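Local atomic coordinates of cellobiose 2-epimerase (Caldibacillus thermoamylovorans, PDB entry 5ZHB), a protein that probably catalyses the reversible epimerisation of cellobiose at C2 of its reducing-end sugar, converting the glucose unit there into mannose. Residues 77-80 and 81-85; 86-89 and 90-93; 97-100 and 101-105. All blocks are in the same frame, centred on the assembly; numbering follows the deposited sequence. Where two conformers were deposited one is given.

Contact 1. Residues 77-80 and 81-85; sequences HAYR and FLTEY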
ATOM      1  N   HIS A  77     -16.408   9.888  -7.063  1.00 28.69           N
ATOM      2  CA  HIS A  77     -16.588   8.971  -8.177  1.00 29.50           C
ATOM      3  C   HIS A  77     -16.054   7.575  -7.825  1.00 30.18           C
ATOM      4  O   HIS A  77     -16.633   6.540  -8.179  1.00 27.06           O
ATOM      5  CB  HIS A  77     -15.885   9.556  -9.404  1.00 31.41           C
ATOM      6  CG  HIS A  77     -16.118   8.792 -10.645  1.00 30.50           C
ATOM      7  ND1 HIS A  77     -17.327   8.870 -11.298  1.00 31.46           N
ATOM      8  CD2 HIS A  77     -15.362   7.926 -11.350  1.00 31.17           C
ATOM      9  CE1 HIS A  77     -17.290   8.103 -12.377  1.00 29.39           C
ATOM     10  NE2 HIS A  77     -16.114   7.501 -12.420  1.00 33.70           N
ATOM     11  N   ALA A  78     -14.925   7.549  -7.115  1.00 29.58           N
ATOM     12  CA  ALA A  78     -14.332   6.286  -6.689  1.00 26.84           C
ATOM     13  C   ALA A  78     -15.202   5.601  -5.640  1.00 24.33           C
ATOM     14  O   ALA A  78     -15.408   4.389  -5.698  1.00 22.96           O
ATOM     15  CB  ALA A  78     -12.914   6.519  -6.207  1.00 26.18           C
ATOM     16  N   TYR A  79     -15.740   6.389  -4.700  1.00 23.62           N
ATOM     17  CA  TYR A  79     -16.584   5.874  -3.633  1.00 26.05           C
ATOM     18  C   TYR A  79     -17.826   5.166  -4.191  1.00 27.54           C
ATOM     19  O   TYR A  79     -18.164   4.044  -3.762  1.00 26.94           O
ATOM     20  CB  TYR A  79     -16.943   7.011  -2.678  1.00 25.46           C
ATOM     21  CG  TYR A  79     -17.909   6.546  -1.611  1.00 27.73           C
ATOM     22  CD1 TYR A  79     -17.449   5.850  -0.506  1.00 27.51           C
ATOM     23  CD2 TYR A  79     -19.271   6.807  -1.710  1.00 29.65           C
ATOM     24  CE1 TYR A  79     -18.313   5.411   0.477  1.00 31.37           C
ATOM     25  CE2 TYR A  79     -20.143   6.361  -0.735  1.00 30.53           C
ATOM     26  CZ  TYR A  79     -19.664   5.670   0.360  1.00 29.03           C
ATOM     27  OH  TYR A  79     -20.474   5.263   1.372  1.00 29.50           O
ATOM     28  N   ARG A  80     -18.486   5.834  -5.151  1.00 30.71           N
ATOM     29  CA  ARG A  80     -19.648   5.292  -5.845  1.00 31.62           C
ATOM     30  C   ARG A  80     -19.356   3.938  -6.481  1.00 28.57           C
ATOM     31  O   ARG A  80     -20.087   2.988  -6.275  1.00 29.69           O
ATOM     32  CB  ARG A  80     -20.159   6.245  -6.936  1.00 32.58           C
ATOM     33  CG  ARG A  80     -20.804   7.495  -6.354  1.00 37.30           C
ATOM     34  CD  ARG A  80     -21.533   8.281  -7.438  1.00 41.14           C
ATOM     35  NE  ARG A  80     -20.684   9.081  -8.328  1.00 46.37           N
ATOM     36  CZ  ARG A  80     -20.188  10.293  -8.078  1.00 51.26           C
ATOM     37  NH1 ARG A  80     -20.524  10.964  -6.981  1.00 56.26           N
ATOM     38  NH2 ARG A  80     -19.359  10.843  -8.948  1.00 52.79           N
ATOM     39  N   PHE A  81     -18.283   3.840  -7.251  1.00 26.24           N
ATOM     40  CA  PHE A  81     -17.963   2.582  -7.897  1.00 26.57           C
ATOM     41  C   PHE A  81     -17.648   1.486  -6.879  1.00 24.34           C
ATOM     42  O   PHE A  81     -17.986   0.315  -7.093  1.00 26.38           O
ATOM     43  CB  PHE A  81     -16.759   2.762  -8.829  1.00 24.26           C
ATOM     44  CG  PHE A  81     -16.620   1.575  -9.762  1.00 26.25           C
ATOM     45  CD1 PHE A  81     -17.574   1.350 -10.745  1.00 25.72           C
ATOM     46  CD2 PHE A  81     -15.539   0.682  -9.675  1.00 23.73           C
ATOM     47  CE1 PHE A  81     -17.421   0.302 -11.644  1.00 27.62           C
ATOM     48  CE2 PHE A  81     -15.438  -0.399 -10.527  1.00 24.61           C
ATOM     49  CZ  PHE A  81     -16.361  -0.577 -11.529  1.00 28.12           C
ATOM     50  N   LEU A  82     -16.914   1.857  -5.826  1.00 26.37           N
ATOM     51  CA  LEU A  82     -16.538   0.914  -4.782  1.00 25.59           C
ATOM     52  C   LEU A  82     -17.794   0.349  -4.121  1.00 24.89           C
ATOM     53  O   LEU A  82     -17.892  -0.865  -3.973  1.00 25.32           O
ATOM     54  CB  LEU A  82     -15.601   1.531  -3.745  1.00 26.24           C
ATOM     55  CG  LEU A  82     -15.136   0.596  -2.622  1.00 24.57           C
ATOM     56  CD1 LEU A  82     -14.166  -0.443  -3.191  1.00 26.01           C
ATOM     57  CD2 LEU A  82     -14.520   1.357  -1.462  1.00 23.95           C
ATOM     58  N   THR A  83     -18.726   1.216  -3.681  1.00 24.82           N
ATOM     59  CA  THR A  83     -19.854   0.747  -2.882  1.00 28.76           C
ATOM     60  C   THR A  83     -20.948   0.129  -3.761  1.00 29.72           C
ATOM     61  O   THR A  83     -21.664  -0.751  -3.292  1.00 33.05           O
ATOM     62  CB  THR A  83     -20.392   1.860  -1.982  1.00 30.95           C
ATOM     63  OG1 THR A  83     -20.559   3.011  -2.791  1.00 32.68           O
ATOM     64  CG2 THR A  83     -19.430   2.194  -0.856  1.00 31.98           C
ATOM     65  N   GLU A  84     -21.047   0.555  -5.031  1.00 32.08           N
ATOM     66  CA  GLU A  84     -22.114   0.107  -5.924  1.00 36.04           C
ATOM     67  C   GLU A  84     -21.789  -1.225  -6.603  1.00 31.54           C
ATOM     68  O   GLU A  84     -22.651  -2.096  -6.634  1.00 28.42           O
ATOM     69  CB  GLU A  84     -22.415   1.205  -6.942  1.00 35.04           C
ATOM     70  CG  GLU A  84     -23.168   2.353  -6.282  1.00 38.57           C
ATOM     71  CD  GLU A  84     -23.306   3.576  -7.156  1.00 40.29           C
ATOM     72  OE1 GLU A  84     -23.024   3.461  -8.368  1.00 44.35           O
ATOM     73  OE2 GLU A  84     -23.609   4.658  -6.596  1.00 45.38           O
ATOM     74  N   TYR A  85     -20.536  -1.412  -7.068  1.00 27.79           N
ATOM     75  CA  TYR A  85     -20.143  -2.588  -7.829  1.00 23.96           C
ATOM     76  C   TYR A  85     -19.116  -3.484  -7.114  1.00 27.10           C
ATOM     77  O   TYR A  85     -19.188  -4.702  -7.254  1.00 22.98           O
ATOM     78  CB  TYR A  85     -19.639  -2.097  -9.185  1.00 28.32           C
ATOM     79  CG  TYR A  85     -20.753  -1.420  -9.979  1.00 32.23           C
ATOM     80  CD1 TYR A  85     -21.783  -2.164 -10.561  1.00 31.52           C
ATOM     81  CD2 TYR A  85     -20.800  -0.037 -10.100  1.00 35.63           C
ATOM     82  CE1 TYR A  85     -22.819  -1.540 -11.237  1.00 32.81           C
ATOM     83  CE2 TYR A  85     -21.818   0.597 -10.798  1.00 38.94           C
ATOM     84  CZ  TYR A  85     -22.839  -0.159 -11.351  1.00 38.61           C
ATOM     85  OH  TYR A  85     -23.833   0.515 -12.017  1.00 41.98           O
TER
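Two first torsions set Tyr79 against Thr83, one helical turn later. Tyr79 holds CG anti to its own backbone N (chi1 176°), which sends the ring outward from the helix, where one face meets Thr83. Thr83, with chi1 at 49°, places OG1 between its backbone N and carbonyl carbon and leaves CG2 turned to the ring. The methyl lies over one ring face, offset towards the rim: Thr83 CG2 is 4.0 Å from the centroid of the Tyr79 ring and 26° off its normal, a CH-pi contact whose shortest pair is CG2 to Tyr79 CE1 at 3.7 Å. The hydroxyl branch of the same threonine turns back to the main chain. Thr83 OG1 donates to Tyr79 O at 2.8 Å, well tilted from the carbonyl plane, while Thr83 N reaches the same oxygen at 2.9 Å. Beyond this pair, Tyr79 OH is hydrogen-bonded to Glu132 and its ring stacks with Tyr124, so the tyrosine is tied to neighbouring helices. On the exposed flank Arg80 and Glu84 run side by side. Their charged ends nevertheless do not meet, since Arg80 NE stays 5.6 Å from Glu84 OE2; the hydrogen bond between these residues is the helical one from Glu84 N to Arg80 O at 2.9 Å. One buried carbonyl thus takes two donors from a single residue, which satisfies the threonine hydroxyl within the helix and fixes the rotation of its methyl branch against the aromatic face, while any attraction between the outer charges is likely to be modest.

Contact 2. Residues 86-89 and 90-93; sequences VFDH and QYKG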
ATOM      1  N   VAL A  86     -18.097  -2.916  -6.440  1.00 25.01           N
ATOM      2  CA  VAL A  86     -17.006  -3.751  -5.937  1.00 24.67           C
ATOM      3  C   VAL A  86     -17.469  -4.481  -4.678  1.00 23.65           C
ATOM      4  O   VAL A  86     -17.075  -5.626  -4.458  1.00 26.38           O
ATOM      5  CB  VAL A  86     -15.694  -2.982  -5.694  1.00 24.87           C
ATOM      6  CG1 VAL A  86     -14.614  -3.865  -5.043  1.00 25.25           C
ATOM      7  CG2 VAL A  86     -15.187  -2.322  -6.961  1.00 25.07           C
ATOM      8  N   PHE A  87     -18.302  -3.824  -3.855  1.00 25.45           N
ATOM      9  CA  PHE A  87     -18.915  -4.431  -2.685  1.00 25.85           C
ATOM     10  C   PHE A  87     -19.939  -5.453  -3.161  1.00 28.54           C
ATOM     11  O   PHE A  87     -20.719  -5.175  -4.067  1.00 25.47           O
ATOM     12  CB  PHE A  87     -19.538  -3.384  -1.742  1.00 31.21           C
ATOM     13  CG  PHE A  87     -19.920  -3.913  -0.360  1.00 34.17           C
ATOM     14  CD1 PHE A  87     -21.164  -4.526  -0.149  1.00 36.97           C
ATOM     15  CD2 PHE A  87     -19.041  -3.842   0.728  1.00 37.64           C
ATOM     16  CE1 PHE A  87     -21.517  -5.025   1.105  1.00 37.18           C
ATOM     17  CE2 PHE A  87     -19.394  -4.351   1.986  1.00 34.11           C
ATOM     18  CZ  PHE A  87     -20.618  -4.949   2.168  1.00 38.33           C
ATOM     19  N   ASP A  88     -19.906  -6.644  -2.558  1.00 27.39           N
ATOM     20  CA  ASP A  88     -20.846  -7.710  -2.878  1.00 28.30           C
ATOM     21  C   ASP A  88     -22.050  -7.553  -1.941  1.00 26.95           C
ATOM     22  O   ASP A  88     -21.956  -7.897  -0.768  1.00 27.19           O
ATOM     23  CB  ASP A  88     -20.170  -9.046  -2.644  1.00 27.77           C
ATOM     24  CG  ASP A  88     -21.063 -10.279  -2.748  1.00 31.38           C
ATOM     25  OD1 ASP A  88     -22.317 -10.130  -2.970  1.00 28.86           O
ATOM     26  OD2 ASP A  88     -20.487 -11.379  -2.664  1.00 26.25           O
ATOM     27  N   HIS A  89     -23.158  -6.981  -2.413  1.00 26.90           N
ATOM     28  CA  HIS A  89     -24.251  -6.687  -1.488  1.00 33.88           C
ATOM     29  C   HIS A  89     -24.973  -7.940  -0.995  1.00 32.65           C
ATOM     30  O   HIS A  89     -25.680  -7.861   0.010  1.00 36.70           O
ATOM     31  CB  HIS A  89     -25.218  -5.645  -2.036  1.00 34.96           C
ATOM     32  CG  HIS A  89     -24.564  -4.328  -2.195  1.00 35.31           C
ATOM     33  ND1 HIS A  89     -24.445  -3.390  -1.194  1.00 33.15           N
ATOM     34  CD2 HIS A  89     -23.940  -3.830  -3.282  1.00 32.60           C
ATOM     35  CE1 HIS A  89     -23.798  -2.344  -1.683  1.00 32.69           C
ATOM     36  NE2 HIS A  89     -23.492  -2.593  -2.950  1.00 32.68           N
ATOM     37  N   GLN A  90     -24.767  -9.083  -1.658  1.00 34.98           N
ATOM     38  CA  GLN A  90     -25.344 -10.337  -1.198  1.00 33.45           C
ATOM     39  C   GLN A  90     -24.477 -11.023  -0.131  1.00 29.73           C
ATOM     40  O   GLN A  90     -24.948 -11.252   0.982  1.00 30.80           O
ATOM     41  CB  GLN A  90     -25.665 -11.225  -2.400  1.00 36.08           C
ATOM     42  CG  GLN A  90     -26.390 -12.494  -1.966  1.00 41.46           C
ATOM     43  CD  GLN A  90     -27.007 -13.303  -3.089  1.00 43.87           C
ATOM     44  OE1 GLN A  90     -26.764 -13.076  -4.275  1.00 48.34           O
ATOM     45  NE2 GLN A  90     -27.792 -14.299  -2.703  1.00 46.21           N
ATOM     46  N   TYR A  91     -23.222 -11.394  -0.442  1.00 25.51           N
ATOM     47  CA  TYR A  91     -22.419 -12.151   0.508  1.00 24.42           C
ATOM     48  C   TYR A  91     -21.479 -11.232   1.301  1.00 23.40           C
ATOM     49  O   TYR A  91     -20.777 -11.735   2.175  1.00 26.00           O
ATOM     50  CB  TYR A  91     -21.696 -13.303  -0.193  1.00 26.76           C
ATOM     51  CG  TYR A  91     -22.670 -14.357  -0.713  1.00 29.62           C
ATOM     52  CD1 TYR A  91     -23.444 -15.088   0.183  1.00 33.53           C
ATOM     53  CD2 TYR A  91     -22.898 -14.545  -2.078  1.00 28.26           C
ATOM     54  CE1 TYR A  91     -24.371 -16.015  -0.262  1.00 33.22           C
ATOM     55  CE2 TYR A  91     -23.829 -15.469  -2.537  1.00 31.41           C
ATOM     56  CZ  TYR A  91     -24.551 -16.216  -1.623  1.00 33.90           C
ATOM     57  OH  TYR A  91     -25.484 -17.128  -1.997  1.00 34.55           O
ATOM     58  N   LYS A  92     -21.455  -9.924   0.987  1.00 26.67           N
ATOM     59  CA  LYS A  92     -20.677  -8.920   1.724  1.00 27.59           C
ATOM     60  C   LYS A  92     -19.172  -8.978   1.389  1.00 25.74           C
ATOM     61  O   LYS A  92     -18.616 -10.009   1.010  1.00 23.89           O
ATOM     62  CB  LYS A  92     -20.883  -9.003   3.243  1.00 30.23           C
ATOM     63  CG  LYS A  92     -22.349  -9.052   3.722  1.00 33.22           C
ATOM     64  CD  LYS A  92     -23.241  -7.965   3.131  1.00 35.34           C
ATOM     65  CE  LYS A  92     -24.698  -8.099   3.528  1.00 36.69           C
ATOM     66  NZ  LYS A  92     -25.482  -7.128   2.755  1.00 33.08           N
ATOM     67  N   GLY A  93     -18.523  -7.824   1.555  1.00 26.90           N
ATOM     68  CA  GLY A  93     -17.092  -7.661   1.334  1.00 25.88           C
ATOM     69  C   GLY A  93     -16.806  -7.328  -0.126  1.00 26.86           C
ATOM     70  O   GLY A  93     -17.713  -7.335  -0.955  1.00 26.23           O
TER
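Asp88 OD1 accepts from Gln90 N and Tyr91 N, each at 3.0 Å, and the bond to the residue two places on defines an Asx turn just beyond the end of helix 69-86. Both amides approach from the same face of the carboxylate, out of its plane; the bond from Tyr91 N is the straighter, with 163° at the hydrogen against 131° for Gln90 N. Asp88 CG stands anti to the backbone N (chi1 172°), which carries the carboxylate under the following two peptides. The main chain of Asp88 closes the loop as well: Asp88 N donates to Gly93 O at 2.8 Å, and Lys92 N makes a weak bond to Asp88 O. Lys92 bends at its second torsion and returns its amine to the loop, where NZ bonds to His89 O at 2.8 Å. Phe87, the first residue to leave helical geometry, lays its ring beneath the far end of the loop: Gly93 N sits over one face, towards the rim, 3.6 Å from Phe87 CE2. In the next shell, Asp88 OD2 forms salt bridges with Lys109 and Arg162. One lysine thereby braces both sides of the turn, since Lys109 NZ also bonds to Lys92 O.

Contact 3. Residues 97-100 and 101-105; sequences MVDY and KGNPS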
ATOM      1  N   MET A  97     -11.973  -8.671  -8.394  0.50 20.83           N
ATOM      2  CA  MET A  97     -12.057  -7.967  -9.666  0.50 21.97           C
ATOM      3  C   MET A  97     -13.522  -7.843 -10.086  0.50 22.49           C
ATOM      4  O   MET A  97     -14.351  -8.701  -9.772  0.50 20.44           O
ATOM      5  CB  MET A  97     -11.340  -8.708 -10.806  0.50 20.55           C
ATOM      6  CG  MET A  97      -9.817  -8.809 -10.711  0.50 20.85           C
ATOM      7  SD  MET A  97      -8.896  -7.311 -11.148  0.50 19.03           S
ATOM      8  CE  MET A  97      -9.576  -6.888 -12.757  0.50 18.79           C
ATOM      9  N   VAL A  98     -13.805  -6.767 -10.823  1.00 23.52           N
ATOM     10  CA  VAL A  98     -15.029  -6.628 -11.596  1.00 24.78           C
ATOM     11  C   VAL A  98     -14.658  -6.296 -13.039  1.00 23.90           C
ATOM     12  O   VAL A  98     -13.541  -5.899 -13.324  1.00 23.18           O
ATOM     13  CB  VAL A  98     -15.995  -5.596 -10.980  1.00 24.73           C
ATOM     14  CG1 VAL A  98     -16.482  -6.028  -9.598  1.00 28.39           C
ATOM     15  CG2 VAL A  98     -15.388  -4.196 -10.931  1.00 24.80           C
ATOM     16  N   ASP A  99     -15.607  -6.488 -13.970  1.00 25.35           N
ATOM     17  CA  ASP A  99     -15.386  -6.171 -15.368  1.00 24.40           C
ATOM     18  C   ASP A  99     -15.606  -4.676 -15.517  1.00 23.37           C
ATOM     19  O   ASP A  99     -15.968  -4.006 -14.562  1.00 23.88           O
ATOM     20  CB  ASP A  99     -16.248  -7.040 -16.280  1.00 23.62           C
ATOM     21  CG  ASP A  99     -17.749  -6.788 -16.197  1.00 25.74           C
ATOM     22  OD1 ASP A  99     -18.151  -5.779 -15.600  1.00 26.78           O
ATOM     23  OD2 ASP A  99     -18.512  -7.637 -16.701  1.00 28.07           O
ATOM     24  N   TYR A 100     -15.495  -4.170 -16.741  1.00 24.65           N
ATOM     25  CA  TYR A 100     -15.527  -2.732 -16.946  1.00 24.74           C
ATOM     26  C   TYR A 100     -16.903  -2.137 -16.643  1.00 28.95           C
ATOM     27  O   TYR A 100     -16.984  -0.923 -16.449  1.00 30.39           O
ATOM     28  CB  TYR A 100     -15.019  -2.421 -18.351  1.00 26.73           C
ATOM     29  CG  TYR A 100     -16.001  -2.651 -19.496  1.00 28.25           C
ATOM     30  CD1 TYR A 100     -16.255  -3.932 -19.961  1.00 31.52           C
ATOM     31  CD2 TYR A 100     -16.592  -1.582 -20.157  1.00 34.72           C
ATOM     32  CE1 TYR A 100     -17.115  -4.158 -21.018  1.00 35.20           C
ATOM     33  CE2 TYR A 100     -17.464  -1.791 -21.222  1.00 39.95           C
ATOM     34  CZ  TYR A 100     -17.716  -3.086 -21.653  1.00 39.56           C
ATOM     35  OH  TYR A 100     -18.550  -3.376 -22.692  1.00 41.94           O
ATOM     36  N   LYS A 101     -17.964  -2.966 -16.606  1.00 27.46           N
ATOM     37  CA  LYS A 101     -19.282  -2.469 -16.226  1.00 33.50           C
ATOM     38  C   LYS A 101     -19.602  -2.736 -14.754  1.00 32.14           C
ATOM     39  O   LYS A 101     -20.693  -2.441 -14.298  1.00 26.76           O
ATOM     40  CB  LYS A 101     -20.326  -3.121 -17.138  1.00 41.20           C
ATOM     41  CG  LYS A 101     -20.189  -2.752 -18.602  1.00 45.99           C
ATOM     42  CD  LYS A 101     -21.389  -3.175 -19.436  1.00 53.87           C
ATOM     43  CE  LYS A 101     -21.015  -3.515 -20.843  1.00 59.92           C
ATOM     44  NZ  LYS A 101     -22.116  -4.176 -21.556  1.00 69.91           N
ATOM     45  N   GLY A 102     -18.667  -3.323 -14.000  1.00 29.15           N
ATOM     46  CA  GLY A 102     -18.866  -3.492 -12.577  1.00 29.90           C
ATOM     47  C   GLY A 102     -19.510  -4.831 -12.238  1.00 27.57           C
ATOM     48  O   GLY A 102     -19.812  -5.090 -11.082  1.00 27.60           O
ATOM     49  N   ASN A 103     -19.662  -5.709 -13.230  1.00 27.50           N
ATOM     50  CA  ASN A 103     -20.088  -7.061 -12.927  1.00 29.02           C
ATOM     51  C   ASN A 103     -18.916  -7.846 -12.345  1.00 30.42           C
ATOM     52  O   ASN A 103     -17.805  -7.745 -12.864  1.00 26.43           O
ATOM     53  CB  ASN A 103     -20.560  -7.856 -14.136  1.00 32.15           C
ATOM     54  CG  ASN A 103     -21.615  -7.125 -14.922  1.00 36.30           C
ATOM     55  OD1 ASN A 103     -22.677  -6.849 -14.385  1.00 37.18           O
ATOM     56  ND2 ASN A 103     -21.348  -6.812 -16.179  1.00 42.70           N
ATOM     57  N   PRO A 104     -19.157  -8.706 -11.321  1.00 29.93           N
ATOM     58  CA  PRO A 104     -18.081  -9.482 -10.703  1.00 29.65           C
ATOM     59  C   PRO A 104     -17.395 -10.342 -11.752  1.00 28.38           C
ATOM     60  O   PRO A 104     -18.074 -11.061 -12.479  1.00 28.20           O
ATOM     61  CB  PRO A 104     -18.767 -10.348  -9.626  1.00 31.02           C
ATOM     62  CG  PRO A 104     -20.169  -9.816  -9.533  1.00 31.61           C
ATOM     63  CD  PRO A 104     -20.477  -9.017 -10.776  1.00 30.09           C
ATOM     64  N   SER A 105     -16.055 -10.301 -11.811  1.00 26.24           N
ATOM     65  CA  SER A 105     -15.285 -11.136 -12.719  1.00 23.02           C
ATOM     66  C   SER A 105     -14.374 -12.090 -11.954  1.00 24.17           C
ATOM     67  O   SER A 105     -14.060 -13.160 -12.448  1.00 24.59           O
ATOM     68  CB  SER A 105     -14.494 -10.278 -13.692  1.00 26.66           C
ATOM     69  OG  SER A 105     -13.606  -9.403 -13.000  1.00 23.49           O
TER
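Lys101 lays its aliphatic chain over the Tyr100 ring, the two side chains pointing the same way. Lys101 CG is centred on the face, 3.9 Å from the centroid of the Tyr100 ring and 10° off its normal, a CH-pi contact, and Lys101 CE follows at 3.4 Å from Tyr100 CZ. Beside this pair the Asp99 carboxylate organises the turn; its chi1 of 67° sets CG between the backbone N and carbonyl carbon, facing the amides ahead. Asp99 OD1 is met from opposite faces by Lys101 N at 3.0 Å and Asn103 N at 2.8 Å. Asp99 OD2 offers its syn lone pair to Asn103 ND2 at 3.0 Å, the oxygen lying in the amide plane although the carboxylate and amide planes are 79° apart. Were Asp99 replaced by an alanine, the amides of Lys101 and Asn103 would probably lose their shared acceptor and the Asn103 carboxamide its hold against turning. The backbone supplies the remaining closure: Gly102 N bonds to Asp99 O and Asp99 N to Asn103 O, both at 2.8 Å, while Ser105 N bonds to Met97 O. Gly102 has the positive phi that a side chain would resist, since a CB there would jam against the preceding carbonyl. The type I turn from Asp99 to Gly102, this glycine and the Asp99 N to Asn103 O bond mark a beta-hairpin with a type I turn and G1 beta bulge, reinforced by the Asp99 side chain.

The contacts follow one another along the chain, their centres about 12 to 13 Å apart and about 19 to 22 Å from that of the chain. Contact 1 lies near the C-terminal end of helix 69-86, contact 2 holds its last residue, Val86, and the loop that follows, and contact 3 is the hairpin turn after strand 97-98, which pairs with strand 47-48. Contact 1 touches both others: Leu82 O and Phe87 N, 3.0 Å apart, probably bond, and Phe81 CZ packs 3.8 Å from Val98 CG2. Contacts 2 and 3 are close in sequence without otherwise touching. All lie on one run of chain away from the centre, consistent with a connection at one end of the family's (alpha/alpha)6 barrel.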